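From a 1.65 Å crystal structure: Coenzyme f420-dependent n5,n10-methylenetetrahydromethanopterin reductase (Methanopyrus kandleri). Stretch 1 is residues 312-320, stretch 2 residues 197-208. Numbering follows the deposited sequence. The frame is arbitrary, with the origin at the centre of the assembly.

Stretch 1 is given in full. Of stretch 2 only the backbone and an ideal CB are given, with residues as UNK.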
# COMPACT_ATOMS: atom_id res chain seq x y z
N GLU A 312 0.54 28.18 -24.09
CA GLU A 312 1.33 28.40 -25.30
C GLU A 312 2.30 29.58 -25.12
O GLU A 312 3.46 29.49 -25.51
CB GLU A 312 0.40 28.67 -26.51
CG GLU A 312 -0.52 27.51 -26.83
CD GLU A 312 -1.48 27.81 -27.97
OE1 GLU A 312 -1.84 29.00 -28.14
OE2 GLU A 312 -1.88 26.85 -28.67
N GLU A 313 1.84 30.67 -24.50
CA GLU A 313 2.70 31.83 -24.30
C GLU A 313 3.82 31.54 -23.29
O GLU A 313 4.93 32.05 -23.42
CB GLU A 313 1.90 33.04 -23.84
CG GLU A 313 0.88 33.50 -24.89
CD GLU A 313 1.54 33.78 -26.23
OE1 GLU A 313 2.46 34.62 -26.26
OE2 GLU A 313 1.14 33.15 -27.22
N LEU A 314 3.53 30.74 -22.26
CA LEU A 314 4.58 30.38 -21.31
C LEU A 314 5.65 29.56 -22.00
O LEU A 314 6.85 29.79 -21.79
CB LEU A 314 3.99 29.59 -20.13
CG LEU A 314 3.23 30.47 -19.16
CD1 LEU A 314 2.48 29.54 -18.18
CD2 LEU A 314 4.15 31.40 -18.42
N LEU A 315 5.23 28.60 -22.83
CA LEU A 315 6.19 27.76 -23.53
C LEU A 315 7.07 28.63 -24.43
O LEU A 315 8.26 28.38 -24.56
CB LEU A 315 5.49 26.70 -24.37
CG LEU A 315 4.51 25.75 -23.66
CD1 LEU A 315 4.13 24.64 -24.63
CD2 LEU A 315 5.13 25.15 -22.42
N LYS A 316 6.49 29.65 -25.06
CA LYS A 316 7.29 30.54 -25.92
C LYS A 316 8.34 31.29 -25.11
O LYS A 316 9.39 31.66 -25.65
CB LYS A 316 6.40 31.57 -26.62
CG LYS A 316 5.43 30.96 -27.59
CD LYS A 316 4.62 32.07 -28.28
CE LYS A 316 3.35 31.52 -28.90
NZ LYS A 316 2.44 31.04 -27.79
N ALA A 317 8.03 31.54 -23.83
CA ALA A 317 8.94 32.23 -22.91
C ALA A 317 9.99 31.30 -22.28
O ALA A 317 10.78 31.74 -21.45
CB ALA A 317 8.14 32.96 -21.83
N GLY A 318 9.98 30.02 -22.66
CA GLY A 318 11.00 29.10 -22.18
C GLY A 318 10.58 28.06 -21.16
O GLY A 318 11.41 27.24 -20.75
N VAL A 319 9.32 28.12 -20.72
CA VAL A 319 8.83 27.11 -19.75
C VAL A 319 8.75 25.75 -20.44
O VAL A 319 8.31 25.66 -21.60
CB VAL A 319 7.44 27.50 -19.23
CG1 VAL A 319 6.86 26.34 -18.34
CG2 VAL A 319 7.53 28.82 -18.42
N THR A 320 9.18 24.67 -19.77
CA THR A 320 9.08 23.35 -20.36
C THR A 320 8.25 22.40 -19.46
O THR A 320 7.76 21.41 -19.94
CB THR A 320 10.47 22.72 -20.68
OG1 THR A 320 11.31 22.75 -19.51
CG2 THR A 320 11.14 23.52 -21.80
N UNK A 197 6.07 31.31 -10.48
CA UNK A 197 5.53 32.37 -11.36
C UNK A 197 4.57 31.74 -12.34
O UNK A 197 4.71 30.55 -12.65
CB UNK A 197 6.64 33.11 -12.10
N UNK A 198 3.64 32.53 -12.87
CA UNK A 198 2.64 32.02 -13.79
C UNK A 198 2.49 32.82 -15.09
O UNK A 198 1.61 32.53 -15.89
CB UNK A 198 1.29 31.97 -13.07
N UNK A 199 3.38 33.78 -15.31
CA UNK A 199 3.22 34.67 -16.49
C UNK A 199 4.48 34.74 -17.36
O UNK A 199 5.60 34.65 -16.87
CB UNK A 199 2.85 36.08 -16.03
N UNK A 200 4.31 34.84 -18.70
CA UNK A 200 5.46 34.90 -19.61
C UNK A 200 6.51 35.95 -19.23
O UNK A 200 7.70 35.68 -19.41
CB UNK A 200 4.96 35.18 -21.03
N UNK A 201 6.09 37.10 -18.71
CA UNK A 201 7.04 38.15 -18.36
C UNK A 201 8.04 37.74 -17.28
O UNK A 201 9.18 38.20 -17.26
CB UNK A 201 6.28 39.39 -17.90
N UNK A 202 7.59 36.87 -16.38
CA UNK A 202 8.48 36.42 -15.33
C UNK A 202 9.57 35.57 -15.94
O UNK A 202 10.73 35.64 -15.52
CB UNK A 202 7.72 35.64 -14.25
N UNK A 203 9.22 34.76 -16.93
CA UNK A 203 10.19 33.89 -17.55
C UNK A 203 11.09 34.60 -18.55
O UNK A 203 12.20 34.16 -18.81
CB UNK A 203 9.47 32.73 -18.24
N UNK A 204 10.61 35.71 -19.10
CA UNK A 204 11.46 36.47 -20.02
C UNK A 204 12.62 37.05 -19.22
O UNK A 204 13.69 37.29 -19.75
CB UNK A 204 10.67 37.57 -20.73
N UNK A 205 12.39 37.26 -17.93
CA UNK A 205 13.40 37.79 -17.03
C UNK A 205 14.24 36.63 -16.49
O UNK A 205 15.47 36.67 -16.50
CB UNK A 205 12.76 38.58 -15.89
N UNK A 206 13.58 35.57 -16.05
CA UNK A 206 14.30 34.45 -15.45
C UNK A 206 15.13 33.56 -16.35
O UNK A 206 16.24 33.17 -15.96
CB UNK A 206 13.28 33.56 -14.74
N UNK A 207 14.61 33.22 -17.53
CA UNK A 207 15.31 32.30 -18.40
C UNK A 207 16.70 32.74 -18.83
O UNK A 207 17.62 31.92 -18.85
CB UNK A 207 14.46 32.06 -19.65
N UNK A 208 16.87 34.02 -19.24
CA UNK A 208 18.22 34.44 -19.63
C UNK A 208 19.25 34.24 -18.49
O UNK A 208 20.42 33.96 -18.75
CB UNK A 208 18.20 35.91 -20.06

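Stretch 1 ends a helix at 316 and turns through a Schellman motif at Gly318, while positions 200-208 form a second helix nearly parallel to it, the axes 12° apart and 8.9 Å at closest approach. No hydrogen bond joins the two; the contact is one of packing, of side chains on side chains and on backbone.

At 197 the ideal CB has nothing of stretch 1 within 5.5 Å, and at 198 it points away, so many residues would do at both. They are Ala197 and Ser198, the latter with its carbonyl O 3.8 Å from Leu314 CD2.

Position 199 also points away and immediately precedes the helix, where Ser, Thr, Asp or Asn could accept a bond from a free backbone NH. Asn199 does so: its OD1 accepts from the backbone N of 201 at 3.0 Å.

At 200, the first helical residue, phi is -51° and the CB points sideways, 4.0 Å from Ala317 CB and 3.9 Å from Glu313 O. A compact apolar residue would suit, and a first turn tolerates proline because its N need not donate within the helix. Pro200 lays its ring along the neighbouring helix, with CD 3.8 Å from Leu314 CD2 and CG 3.7 Å from Glu313 CB.

The CB of 201 points away, so a long polar chain is accommodated: Lys201. At 202, pointing sideways, stretch 1 sets no demand; in a first turn Asp, Glu, Ser or Thr could accept from the backbone NH before the helix. Asp202 OD2 accepts a weak bond from Asn199 N at 3.3 Å.

Position 203 points toward stretch 1, its CB 4.4 Å from Val319 CG2 and 3.6 Å from Ala317 O. With Leu314 and Val319 nearby, Leu, Met or an aromatic residue would be plausible. Phe203, with chi1 m, places one ring face against Val319 CG2, which sits 3.5 Å from the ring centroid and 10° off the normal, a CH-pi contact. Leu314 CD2 approaches obliquely, 4.0 Å from Phe203 CD1.

At 204 the CB points sideways, 5.4 Å from Ala317 CB, permitting a longer or polar chain. Glu204 brings CG to 4.2 Å from Ala317 CB. Positions 205 and 206 leave the choice open; they are Val205 and Ala206.

Position 207 points toward the turn, its CB 4.1 Å from Ala317 O, so a modest apolar side chain fits. Val207 places CG2 3.5 Å from Ala317 O and 4.3 Å from Gly318 CA; an ideal CB on Gly318 would lie 3.0 Å from Val207 CG2, a clash.

Position 208 is out of reach, and its N lacks a bond to the preceding turn, which admits proline: Pro208, at a kink.

Stretch 2 197-208: ASNPKDFEVAVP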
# COMPACT_ATOMS: atom_id res chain seq x y z
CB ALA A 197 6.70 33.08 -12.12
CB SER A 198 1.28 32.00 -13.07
OG SER A 198 1.37 31.30 -11.82
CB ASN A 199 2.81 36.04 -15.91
CG ASN A 199 2.46 37.07 -16.99
OD1 ASN A 199 3.35 37.61 -17.66
ND2 ASN A 199 1.18 37.33 -17.16
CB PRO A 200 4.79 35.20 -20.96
CG PRO A 200 3.48 34.42 -20.83
CD PRO A 200 3.05 34.92 -19.46
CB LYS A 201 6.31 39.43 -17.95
CG LYS A 201 5.65 40.10 -19.17
CD LYS A 201 5.17 41.52 -18.87
CE LYS A 201 3.92 41.57 -18.05
NZ LYS A 201 2.74 41.00 -18.76
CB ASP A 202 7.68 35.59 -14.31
CG ASP A 202 6.55 36.37 -13.73
OD1 ASP A 202 6.80 37.47 -13.18
OD2 ASP A 202 5.40 35.90 -13.81
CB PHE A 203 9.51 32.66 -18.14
CG PHE A 203 8.92 31.77 -17.05
CD1 PHE A 203 7.63 31.97 -16.57
CD2 PHE A 203 9.76 30.85 -16.40
CE1 PHE A 203 7.17 31.28 -15.44
CE2 PHE A 203 9.31 30.16 -15.26
CZ PHE A 203 8.02 30.38 -14.79
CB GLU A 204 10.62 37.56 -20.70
CG GLU A 204 9.62 36.92 -21.67
CD GLU A 204 8.56 37.87 -22.19
OE1 GLU A 204 8.36 38.94 -21.60
OE2 GLU A 204 7.89 37.51 -23.19
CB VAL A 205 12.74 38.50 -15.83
CG1 VAL A 205 13.77 38.73 -14.71
CG2 VAL A 205 12.14 39.84 -16.29
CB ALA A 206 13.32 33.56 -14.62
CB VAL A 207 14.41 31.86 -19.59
CG1 VAL A 207 15.16 30.99 -20.57
CG2 VAL A 207 13.23 31.02 -19.02
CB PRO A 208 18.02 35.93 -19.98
CG PRO A 208 16.62 35.91 -20.57
CD PRO A 208 15.90 35.10 -19.46
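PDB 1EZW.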